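Side-chain contacts in cell division control protein Cdc48 (Mycobacterium smegmatis, PDB 5E7P), which probably binds and hydrolyses ATP as an AAA-family ATPase, and is seen here with ADP bound: residues 290-294 with 295-299; 375-379 with 380-384; 679-682 with 683-687. One frame throughout, in Å; residues are numbered along the deposited sequence.

Contact 1 of 3, residues 290-294 with 295-299; sequences VELDG and PEVGA
Asp293 and Glu296 meet across the junction of a strand and a short helix, their side chains crossing at about a right angle. OD2 of Asp293 lies 3.2 Å from CG of Glu296, so the carboxylate sits beside the glutamate stem. The two carboxylate planes are turned 85° apart. Like charges come close, with Asp293 OD2 3.8 Å from Glu296 OE2. One water bridges the two acids, donating to Asp293 OD2 and, at 2.8 Å, to Glu296 OE2. Arg131 lies at long, weak ion-pair range of Asp293 OD2 and may also offset the charge. Glu296 OE1 is bound by the backbone N of Gly213. The Asp293 side chain also crosses Pro295 at about a right angle, its OD1 3.3 Å from Pro295 CD. It gets there because CG stands opposite the backbone N (chi1 -175°). On the buried side, Leu292 CD2 packs 3.7 Å from Val297 CG2, again at about a right angle. Helix 302-319 covers this pair. The backbone closes the first turn: Val297 N bonds to Asp293 O at 3.0 Å, and Gly298 N bonds to Gly294 O at 2.8 Å. Asp293 therefore holds the N-cap position of helix 294-299. Its side chain lies about 9 Å from a bound ADP. The arrangement is a strand-to-helix junction at the end of strand 289-293, in the P-loop NTPase sheet of the first AAA module.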
# COMPACT_ATOMS: atom_id res chain seq x y z
N VAL A 290 0.15 -15.30 22.96
CA VAL A 290 0.87 -16.30 22.20
C VAL A 290 0.93 -15.84 20.75
O VAL A 290 -0.09 -15.79 20.07
CB VAL A 290 0.19 -17.68 22.28
CG1 VAL A 290 0.95 -18.70 21.46
CG2 VAL A 290 0.08 -18.12 23.74
N GLU A 291 2.13 -15.48 20.30
CA GLU A 291 2.28 -14.87 18.98
C GLU A 291 3.04 -15.73 17.98
O GLU A 291 4.12 -16.25 18.27
CB GLU A 291 2.96 -13.50 19.11
CG GLU A 291 3.11 -12.76 17.79
CD GLU A 291 3.65 -11.36 17.98
OE1 GLU A 291 4.05 -10.74 16.97
OE2 GLU A 291 3.68 -10.88 19.13
N LEU A 292 2.46 -15.88 16.79
CA LEU A 292 3.13 -16.51 15.66
C LEU A 292 3.38 -15.45 14.60
O LEU A 292 2.54 -14.58 14.37
CB LEU A 292 2.26 -17.62 15.06
CG LEU A 292 2.25 -19.00 15.72
CD1 LEU A 292 1.31 -19.92 14.97
CD2 LEU A 292 3.65 -19.58 15.75
N ASP A 293 4.54 -15.53 13.95
CA ASP A 293 4.80 -14.70 12.79
C ASP A 293 4.32 -15.44 11.55
O ASP A 293 4.97 -16.38 11.09
CB ASP A 293 6.28 -14.35 12.67
CG ASP A 293 6.55 -13.38 11.53
OD1 ASP A 293 5.74 -12.45 11.33
OD2 ASP A 293 7.57 -13.55 10.82
N GLY A 294 3.18 -15.01 11.01
CA GLY A 294 2.59 -15.60 9.82
C GLY A 294 3.53 -15.97 8.69
O GLY A 294 3.48 -17.10 8.20
N PRO A 295 4.39 -15.03 8.26
CA PRO A 295 5.34 -15.34 7.19
C PRO A 295 6.36 -16.42 7.56
O PRO A 295 6.63 -17.28 6.73
CB PRO A 295 6.05 -14.00 6.96
CG PRO A 295 5.06 -12.98 7.38
CD PRO A 295 4.36 -13.59 8.56
N GLU A 296 6.91 -16.36 8.77
CA GLU A 296 7.89 -17.36 9.19
C GLU A 296 7.29 -18.76 9.25
O GLU A 296 7.91 -19.73 8.82
CB GLU A 296 8.50 -17.00 10.55
CG GLU A 296 9.62 -15.98 10.48
CD GLU A 296 10.32 -15.79 11.82
OE1 GLU A 296 10.17 -16.66 12.70
OE2 GLU A 296 11.01 -14.76 11.98
N VAL A 297 6.07 -18.85 9.77
CA VAL A 297 5.37 -20.13 9.85
C VAL A 297 4.95 -20.60 8.46
O VAL A 297 5.11 -21.78 8.13
CB VAL A 297 4.14 -20.05 10.76
CG1 VAL A 297 3.48 -21.42 10.88
CG2 VAL A 297 4.54 -19.54 12.13
N GLY A 298 4.42 -19.68 7.66
CA GLY A 298 4.01 -20.00 6.30
C GLY A 298 5.12 -20.53 5.42
O GLY A 298 4.86 -21.24 4.44
N ALA A 299 6.36 -20.19 5.76
CA ALA A 299 7.52 -20.61 4.98
C ALA A 299 8.00 -22.02 5.36
O ALA A 299 8.74 -22.65 4.60
CB ALA A 299 8.66 -19.62 5.15
O HOH W 1 10.54 -12.50 10.38

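Contact 2 of 3, residues 375-379 with 380-384; sequences ARLRA and PEVCD
Leu377 meets Cys383 and Val382 where the chain doubles back through a type I beta turn, Ala379 to Val382. An inverse gamma turn centred on Arg378 comes just before it. Together they bring the loop round to strand 385-388, an outer strand of the AAA sheet. The packed side is apolar. CD2 of Leu377 lies 3.7 Å from SG of Cys383, a contact between a methyl group and sulfur. The leucine CG stands opposite its backbone N (chi1 176°), which brings CD2 to the cysteine sulfur. Val382 points toward the preceding segment, and its CB rests 3.6 Å from Leu377 O. Its CG2 lies 3.8 Å from Arg376 O, so the valine packs on backbone carbonyls more than on the leucine branch. Phe363 of strand 361-366 touches both Val382 and Cys383, and Leu267 of strand 265-269 touches Leu377. Leu377, Val382 and Cys383 are buried.

The loose side is made by Pro380 and Glu381, which are exposed and touch a crystal neighbour. Glu381 bends at chi2 (82°), and OE1 comes back to 3.6 Å from Ala379 CB. The two arginines belong to neither side. They are only partly exposed, and their charged ends are anchored on other parts of the chain. Arg376 bonds to Thr346 and pairs with Asp374, while Arg378 pairs with Glu569 and bonds to the backbone O of Val373. Two backbone bonds join the halves. Val382 N gives its hydrogen to Ala379 O at 3.1 Å and closes the beta turn. The second bond spans the whole bend: Cys383 N reaches Leu377 O at 2.9 Å.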
# COMPACT_ATOMS: atom_id res chain seq x y z
N ALA A 375 -10.82 -17.70 2.94
CA ALA A 375 -12.19 -17.29 3.20
C ALA A 375 -12.76 -17.91 4.47
O ALA A 375 -13.61 -17.31 5.14
CB ALA A 375 -13.08 -17.62 2.01
N ARG A 376 -12.29 -19.10 4.80
CA ARG A 376 -12.80 -19.84 5.95
C ARG A 376 -12.34 -19.25 7.28
O ARG A 376 -12.83 -19.66 8.34
CB ARG A 376 -12.40 -21.32 5.85
CG ARG A 376 -12.98 -22.02 4.62
CD ARG A 376 -12.35 -23.38 4.39
NE ARG A 376 -10.93 -23.28 4.06
CZ ARG A 376 -10.13 -24.33 3.90
NH1 ARG A 376 -10.60 -25.56 4.04
NH2 ARG A 376 -8.85 -24.14 3.60
N LEU A 377 -11.42 -18.30 7.23
CA LEU A 377 -10.98 -17.59 8.43
C LEU A 377 -11.95 -16.46 8.74
O LEU A 377 -12.23 -16.16 9.90
CB LEU A 377 -9.56 -17.03 8.26
CG LEU A 377 -9.01 -16.18 9.41
CD1 LEU A 377 -7.55 -16.52 9.70
CD2 LEU A 377 -9.14 -14.69 9.10
N ARG A 378 -12.47 -15.84 7.69
CA ARG A 378 -13.45 -14.78 7.82
C ARG A 378 -14.84 -15.41 7.94
O ARG A 378 -15.70 -15.23 7.08
CB ARG A 378 -13.36 -13.84 6.62
CG ARG A 378 -11.95 -13.32 6.38
CD ARG A 378 -11.85 -12.50 5.10
NE ARG A 378 -11.47 -13.31 3.94
CZ ARG A 378 -11.99 -13.18 2.72
NH1 ARG A 378 -12.94 -12.28 2.49
NH2 ARG A 378 -11.57 -13.96 1.73
N ALA A 379 -15.03 -16.15 9.02
CA ALA A 379 -16.25 -16.90 9.25
C ALA A 379 -16.57 -16.83 10.74
O ALA A 379 -15.67 -16.62 11.56
CB ALA A 379 -16.07 -18.34 8.80
N PRO A 380 -17.86 -17.01 11.11
CA PRO A 380 -18.29 -16.93 12.51
C PRO A 380 -17.51 -17.85 13.45
O PRO A 380 -17.39 -17.52 14.63
CB PRO A 380 -19.75 -17.38 12.44
CG PRO A 380 -20.19 -16.98 11.08
CD PRO A 380 -19.00 -17.18 10.19
N GLU A 381 -16.99 -18.96 12.94
CA GLU A 381 -16.32 -19.94 13.79
C GLU A 381 -14.89 -19.55 14.15
O GLU A 381 -14.36 -19.98 15.18
CB GLU A 381 -16.32 -21.33 13.13
CG GLU A 381 -17.71 -21.90 12.86
CD GLU A 381 -18.33 -21.36 11.58
OE1 GLU A 381 -17.58 -21.06 10.63
OE2 GLU A 381 -19.58 -21.24 11.53
N VAL A 382 -14.25 -18.73 13.31
CA VAL A 382 -12.90 -18.27 13.59
C VAL A 382 -12.88 -16.76 13.84
O VAL A 382 -13.01 -16.32 14.99
CB VAL A 382 -11.92 -18.62 12.45
CG1 VAL A 382 -10.49 -18.38 12.89
CG2 VAL A 382 -12.11 -20.07 12.04
N CYS A 383 -12.74 -15.97 12.78
CA CYS A 383 -12.83 -14.51 12.91
C CYS A 383 -14.22 -14.03 12.52
O CYS A 383 -14.54 -13.92 11.33
CB CYS A 383 -11.77 -13.81 12.06
SG CYS A 383 -10.08 -14.07 12.64
N ASP A 384 -15.04 -13.74 13.52
CA ASP A 384 -16.43 -13.37 13.29
C ASP A 384 -16.58 -11.89 12.95
O ASP A 384 -17.62 -11.46 12.45
CB ASP A 384 -17.28 -13.71 14.52
CG ASP A 384 -16.93 -12.84 15.72
OD1 ASP A 384 -15.97 -13.17 16.44
OD2 ASP A 384 -17.63 -11.83 15.93

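Contact 3 of 3, residues 679-682 with 683-687; sequences DSLA and DDLDG
The backbone is helical through Asp683, and by Leu685 the chain has left the helix, as bonds four residues apart give way to bonds three apart. This is the C-terminal end of helix 678-684 in the AAA+ lid domain. Asp683 N bonds to Asp679 O at 3.3 Å. Asp684 N makes two weak bonds, to Ser680 O and to Leu681 O. Leu685 N then bonds to Ala682 O at 3.2 Å. Ala682 O also accepts a hydrogen bond from Arg659 NE, so two donors hold it at the helix end.

On the inner side, Leu681 and Leu685 cross obliquely, and their closest side-chain atoms are Leu681 CG and Leu685 CD1 at 4.2 Å. Leu681 reaches Leu663 of helix 656-666 and Val719 of helix 716-725. Leu685 touches Arg659 and Arg723 of the same two helices. The pair thus touches both helices.

Two of the acidic side chains turn to helix 656-666 as well, but through charge: Asp679 pairs with Arg664, and Asp683 with Arg660. Asp683 CG sits opposite its own carbonyl carbon (chi1 -74°), which folds the carboxylate back along the helix. There OD2 comes 3.2 Å from Asp679 O. The same OD2 takes the salt bridge from Arg660 NH2. At the start of the helix, Asp677 accepts hydrogen bonds from Ser680 OG and from the backbone N of Asp679. Asp684 is left at the surface, where it touches Arg723 and a crystal neighbour. Its carboxylate is turned back toward the preceding turn, with OD2 3.6 Å from Ser680 O.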
# COMPACT_ATOMS: atom_id res chain seq x y z
N ASP A 679 -0.98 24.39 -25.03
CA ASP A 679 -2.31 24.97 -25.03
C ASP A 679 -3.03 24.76 -26.36
O ASP A 679 -4.15 24.26 -26.39
CB ASP A 679 -2.26 26.45 -24.68
CG ASP A 679 -1.80 26.69 -23.25
OD1 ASP A 679 -2.07 25.82 -22.39
OD2 ASP A 679 -1.19 27.74 -22.99
N SER A 680 -2.38 25.14 -27.46
CA SER A 680 -2.95 24.92 -28.78
C SER A 680 -3.09 23.42 -29.06
O SER A 680 -4.04 22.99 -29.72
CB SER A 680 -2.11 25.60 -29.86
OG SER A 680 -0.75 25.22 -29.75
N LEU A 681 -2.15 22.64 -28.55
CA LEU A 681 -2.22 21.18 -28.67
C LEU A 681 -3.48 20.64 -28.00
O LEU A 681 -4.12 19.73 -28.52
CB LEU A 681 -0.98 20.53 -28.04
CG LEU A 681 -0.96 19.00 -28.04
CD1 LEU A 681 -1.02 18.46 -29.46
CD2 LEU A 681 0.27 18.47 -27.31
N ALA A 682 -3.84 21.22 -26.86
CA ALA A 682 -5.03 20.80 -26.14
C ALA A 682 -6.30 21.03 -26.97
O ALA A 682 -7.20 20.19 -26.99
CB ALA A 682 -5.13 21.52 -24.81
N ASP A 683 -6.35 22.16 -27.67
CA ASP A 683 -7.50 22.50 -28.50
C ASP A 683 -7.67 21.52 -29.66
O ASP A 683 -8.78 21.30 -30.14
CB ASP A 683 -7.40 23.93 -29.04
CG ASP A 683 -7.67 24.98 -27.97
OD1 ASP A 683 -8.84 25.11 -27.54
OD2 ASP A 683 -6.72 25.69 -27.58
N ASP A 684 -6.57 20.92 -30.10
CA ASP A 684 -6.60 19.99 -31.23
C ASP A 684 -6.87 18.55 -30.81
O ASP A 684 -7.06 17.68 -31.66
CB ASP A 684 -5.29 20.06 -32.02
CG ASP A 684 -5.14 21.35 -32.80
OD1 ASP A 684 -6.17 21.97 -33.14
OD2 ASP A 684 -3.99 21.74 -33.09
N LEU A 685 -6.90 18.29 -29.50
CA LEU A 685 -7.04 16.92 -29.00
C LEU A 685 -8.47 16.55 -28.62
O LEU A 685 -8.69 15.87 -27.61
CB LEU A 685 -6.11 16.68 -27.80
CG LEU A 685 -4.61 16.57 -28.07
CD1 LEU A 685 -3.87 16.29 -26.77
CD2 LEU A 685 -4.32 15.50 -29.10
N ASP A 686 -9.44 16.97 -29.42
CA ASP A 686 -10.82 16.57 -29.19
C ASP A 686 -10.96 15.07 -29.44
O ASP A 686 -10.46 14.55 -30.44
CB ASP A 686 -11.77 17.36 -30.09
CG ASP A 686 -13.22 17.29 -29.63
OD1 ASP A 686 -13.56 17.99 -28.65
OD2 ASP A 686 -14.01 16.54 -30.24
N GLY A 687 -11.63 14.37 -28.53
CA GLY A 687 -11.81 12.94 -28.65
C GLY A 687 -10.78 12.16 -27.85
O GLY A 687 -10.89 10.95 -27.68

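Contacts 1 and 2 belong to the same AAA module and its sheet. Contact 1 sits at the end of strand 289-293, and contact 2 leads into outer strand 385-388. Their centres are 19 Å apart and they do not touch. Contact 3 is in the lid domain, on the opposite side of the chain's centre, about 56 Å from contact 1 between centres. Contact 1 is nearest to core: most of its touching residues are buried and none is exposed. Contacts 2 and 3 have exposed members. The polar chemistry differs: a water between two acids in contact 1, an exposed turn in contact 2, and aspartates paired with arginines of a neighbouring helix in contact 3. Contact 1 begins a helix, contact 3 ends one, and contact 2 is loop and turn.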